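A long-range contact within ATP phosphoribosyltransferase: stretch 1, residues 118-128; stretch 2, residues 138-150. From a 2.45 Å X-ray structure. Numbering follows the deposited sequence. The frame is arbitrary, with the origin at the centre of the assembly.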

# COMPACT_ATOMS: atom_id res chain seq x y z
N ILE A 118 -29.96 -5.09 -16.98
CA ILE A 118 -29.31 -5.73 -15.85
C ILE A 118 -27.80 -5.54 -15.94
O ILE A 118 -27.19 -5.91 -16.96
CB ILE A 118 -29.62 -7.25 -15.78
CG1 ILE A 118 -31.13 -7.49 -15.77
CG2 ILE A 118 -28.95 -7.87 -14.54
CD1 ILE A 118 -31.53 -8.90 -16.21
N ALA A 119 -27.22 -4.98 -14.88
CA ALA A 119 -25.78 -4.80 -14.78
C ALA A 119 -25.17 -5.99 -14.04
O ALA A 119 -25.72 -6.46 -13.04
CB ALA A 119 -25.45 -3.50 -14.07
N THR A 120 -24.02 -6.45 -14.52
CA THR A 120 -23.43 -7.66 -14.01
C THR A 120 -21.91 -7.66 -14.18
O THR A 120 -21.36 -6.89 -14.97
CB THR A 120 -24.03 -8.91 -14.70
OG1 THR A 120 -23.61 -10.10 -14.02
CG2 THR A 120 -23.62 -8.98 -16.17
N GLU A 121 -21.24 -8.51 -13.42
CA GLU A 121 -19.85 -8.81 -13.70
C GLU A 121 -19.78 -10.17 -14.38
O GLU A 121 -18.71 -10.58 -14.83
CB GLU A 121 -19.01 -8.78 -12.43
CG GLU A 121 -18.98 -7.42 -11.77
CD GLU A 121 -18.00 -7.35 -10.63
OE1 GLU A 121 -18.44 -7.03 -9.51
OE2 GLU A 121 -16.80 -7.62 -10.85
N PHE A 122 -20.94 -10.82 -14.50
CA PHE A 122 -21.04 -12.18 -15.05
C PHE A 122 -22.03 -12.26 -16.21
O PHE A 122 -23.07 -12.90 -16.08
CB PHE A 122 -21.41 -13.17 -13.94
CG PHE A 122 -20.39 -13.25 -12.84
CD1 PHE A 122 -20.45 -12.37 -11.76
CD2 PHE A 122 -19.37 -14.19 -12.89
CE1 PHE A 122 -19.51 -12.43 -10.75
CE2 PHE A 122 -18.42 -14.26 -11.89
CZ PHE A 122 -18.48 -13.37 -10.81
N PRO A 123 -21.70 -11.62 -17.35
CA PRO A 123 -22.63 -11.59 -18.49
C PRO A 123 -22.96 -12.97 -19.05
O PRO A 123 -24.09 -13.19 -19.47
CB PRO A 123 -21.88 -10.74 -19.52
CG PRO A 123 -20.44 -10.84 -19.13
CD PRO A 123 -20.44 -10.91 -17.65
N GLY A 124 -21.99 -13.88 -19.03
CA GLY A 124 -22.22 -15.24 -19.53
C GLY A 124 -23.30 -15.97 -18.75
O GLY A 124 -24.30 -16.42 -19.31
N ILE A 125 -23.09 -16.09 -17.44
CA ILE A 125 -24.07 -16.69 -16.54
C ILE A 125 -25.39 -15.94 -16.62
O ILE A 125 -26.45 -16.56 -16.63
CB ILE A 125 -23.53 -16.71 -15.07
CG1 ILE A 125 -22.37 -17.70 -14.94
CG2 ILE A 125 -24.65 -17.03 -14.07
CD1 ILE A 125 -21.47 -17.49 -13.71
N THR A 126 -25.33 -14.61 -16.70
CA THR A 126 -26.55 -13.80 -16.70
C THR A 126 -27.34 -13.93 -18.01
O THR A 126 -28.56 -14.10 -17.96
CB THR A 126 -26.29 -12.30 -16.30
OG1 THR A 126 -25.58 -12.24 -15.06
CG2 THR A 126 -27.61 -11.54 -16.14
N GLU A 127 -26.66 -13.87 -19.16
CA GLU A 127 -27.34 -14.11 -20.45
C GLU A 127 -28.01 -15.47 -20.40
O GLU A 127 -29.18 -15.61 -20.74
CB GLU A 127 -26.38 -14.05 -21.65
CG GLU A 127 -25.78 -12.67 -21.96
CD GLU A 127 -26.75 -11.69 -22.63
OE1 GLU A 127 -27.95 -12.01 -22.81
OE2 GLU A 127 -26.29 -10.58 -22.99
N ASN A 128 -27.25 -16.47 -19.94
CA ASN A 128 -27.71 -17.85 -19.85
C ASN A 128 -28.92 -18.05 -18.94
O ASN A 128 -29.83 -18.81 -19.28
CB ASN A 128 -26.57 -18.76 -19.40
CG ASN A 128 -26.77 -20.19 -19.81
OD1 ASN A 128 -26.68 -20.53 -20.99
ND2 ASN A 128 -27.06 -21.05 -18.84
N GLU A 138 -31.78 -6.65 -21.27
CA GLU A 138 -30.44 -6.28 -21.71
C GLU A 138 -29.45 -6.47 -20.57
O GLU A 138 -29.77 -6.24 -19.40
CB GLU A 138 -30.38 -4.85 -22.24
CG GLU A 138 -31.57 -4.42 -23.12
CD GLU A 138 -31.85 -5.39 -24.26
OE1 GLU A 138 -30.91 -5.73 -25.01
OE2 GLU A 138 -33.03 -5.79 -24.41
N VAL A 139 -28.24 -6.88 -20.93
CA VAL A 139 -27.19 -7.17 -19.97
C VAL A 139 -26.02 -6.23 -20.20
O VAL A 139 -25.43 -6.22 -21.29
CB VAL A 139 -26.73 -8.65 -20.09
CG1 VAL A 139 -25.47 -8.90 -19.30
CG2 VAL A 139 -27.85 -9.59 -19.64
N VAL A 140 -25.70 -5.44 -19.18
CA VAL A 140 -24.57 -4.52 -19.26
C VAL A 140 -23.46 -4.99 -18.33
O VAL A 140 -23.65 -5.15 -17.12
CB VAL A 140 -24.99 -3.05 -18.93
CG1 VAL A 140 -23.78 -2.11 -18.97
CG2 VAL A 140 -26.05 -2.56 -19.90
N GLU A 141 -22.29 -5.24 -18.92
CA GLU A 141 -21.14 -5.68 -18.16
C GLU A 141 -20.43 -4.49 -17.54
O GLU A 141 -20.12 -3.51 -18.21
CB GLU A 141 -20.20 -6.49 -19.06
CG GLU A 141 -18.80 -6.61 -18.52
CD GLU A 141 -18.16 -7.94 -18.85
OE1 GLU A 141 -17.50 -8.50 -17.96
OE2 GLU A 141 -18.33 -8.42 -19.99
N LEU A 142 -20.18 -4.57 -16.23
CA LEU A 142 -19.44 -3.54 -15.54
C LEU A 142 -18.18 -4.14 -14.96
O LEU A 142 -18.08 -5.35 -14.79
CB LEU A 142 -20.28 -2.86 -14.45
CG LEU A 142 -21.57 -2.13 -14.83
CD1 LEU A 142 -22.12 -1.37 -13.63
CD2 LEU A 142 -21.38 -1.18 -16.01
N THR A 143 -17.22 -3.28 -14.67
CA THR A 143 -15.94 -3.68 -14.10
C THR A 143 -16.12 -4.17 -12.66
O THR A 143 -15.38 -5.05 -12.21
CB THR A 143 -14.96 -2.49 -14.14
OG1 THR A 143 -14.20 -2.53 -15.36
CG2 THR A 143 -14.03 -2.52 -12.96
N GLY A 144 -17.09 -3.59 -11.97
CA GLY A 144 -17.36 -3.88 -10.55
C GLY A 144 -18.43 -2.94 -10.04
O GLY A 144 -19.06 -2.23 -10.83
N SER A 145 -18.66 -2.96 -8.73
CA SER A 145 -19.58 -2.02 -8.08
C SER A 145 -20.96 -1.94 -8.76
O SER A 145 -21.54 -0.85 -8.91
CB SER A 145 -18.95 -0.62 -7.99
OG SER A 145 -17.71 -0.65 -7.27
N THR A 146 -21.48 -3.10 -9.18
CA THR A 146 -22.81 -3.18 -9.80
C THR A 146 -23.87 -2.56 -8.90
O THR A 146 -24.90 -2.09 -9.40
CB THR A 146 -23.23 -4.62 -10.18
OG1 THR A 146 -23.27 -5.45 -9.01
CG2 THR A 146 -22.29 -5.23 -11.22
N GLU A 147 -23.61 -2.54 -7.59
CA GLU A 147 -24.53 -1.99 -6.58
C GLU A 147 -24.86 -0.51 -6.79
O GLU A 147 -25.86 -0.01 -6.27
CB GLU A 147 -23.97 -2.16 -5.16
CG GLU A 147 -23.08 -3.37 -4.92
CD GLU A 147 -21.61 -3.09 -5.21
OE1 GLU A 147 -21.17 -1.92 -5.06
OE2 GLU A 147 -20.89 -4.03 -5.61
N ILE A 148 -24.00 0.19 -7.53
CA ILE A 148 -24.16 1.63 -7.78
C ILE A 148 -24.95 1.90 -9.07
O ILE A 148 -25.51 2.99 -9.24
CB ILE A 148 -22.77 2.34 -7.79
CG1 ILE A 148 -22.07 2.15 -6.43
CG2 ILE A 148 -22.90 3.83 -8.07
CD1 ILE A 148 -20.61 2.51 -6.43
N ALA A 149 -25.03 0.90 -9.94
CA ALA A 149 -25.64 1.04 -11.28
C ALA A 149 -27.09 1.58 -11.34
O ALA A 149 -27.39 2.38 -12.22
CB ALA A 149 -25.50 -0.25 -12.08
N PRO A 150 -27.99 1.14 -10.43
CA PRO A 150 -29.32 1.76 -10.38
C PRO A 150 -29.27 3.22 -9.94
O PRO A 150 -29.99 4.05 -10.49
CB PRO A 150 -30.06 0.92 -9.33
CG PRO A 150 -29.28 -0.35 -9.23
CD PRO A 150 -27.87 0.05 -9.45

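Two parallel strands, 118-120 and 138-141, lie side by side, their directions diverging by 32°, and the chain after each strand extends the contact. Ile118 opens the ladder: its N donates to Glu138 O (2.7 Å), and its O accepts from Val140 N (2.7 Å), so a single residue reaches the residues before and after its bridge partner, Val139, as parallel pairing requires. Ile118 O also receives a CA-H...O contact from Val139 CA (3.3 Å). Ala119 pairs with Val140, and both side chains lie on the face opposite that of Ile118 and Val139. Ala119 CA approaches Val140 O at 3.2 Å, and its small CB packs against Leu142 CD1 (4.0 Å) and Ala149 CB (3.8 Å), so the segment beyond the second strand lies over this face. Thr120 repeats the pattern of Ile118: its N donates to Val140 O (2.9 Å) and its O accepts from Leu142 N (2.9 Å, nearly linear at 170°). The Thr120 side chain shares a face with those of Ile118 and Val139, and Thr120 CG2 lies 3.6 Å from Val139 CG1. Thr120 OG1 accepts from Phe122 N (2.8 Å), bracing the turn that leads into the helix. The CB of Glu121 points away from stretch 2, yet the end of the side chain returns to it: OE1 sits 3.5 Å from Gly144 CA, while OE2 is 3.2 Å from Thr143 O, a proximity of two acceptors and not a hydrogen bond. Phe122, the N-cap residue, makes no contact with stretch 2. Pro123 begins a helix running nearly antiparallel to strand 138-141; its CB meets Val139 CG1 at 4.0 Å, and its CG lies 3.3 Å from Glu141 OE2. One turn later, Thr126 CG2 reaches Val139 CG2 (4.0 Å), and Glu127 OE2 approaches Val139 CB (3.5 Å). Val139 thus packs against both strand and helix, and has the largest area covered across the contact.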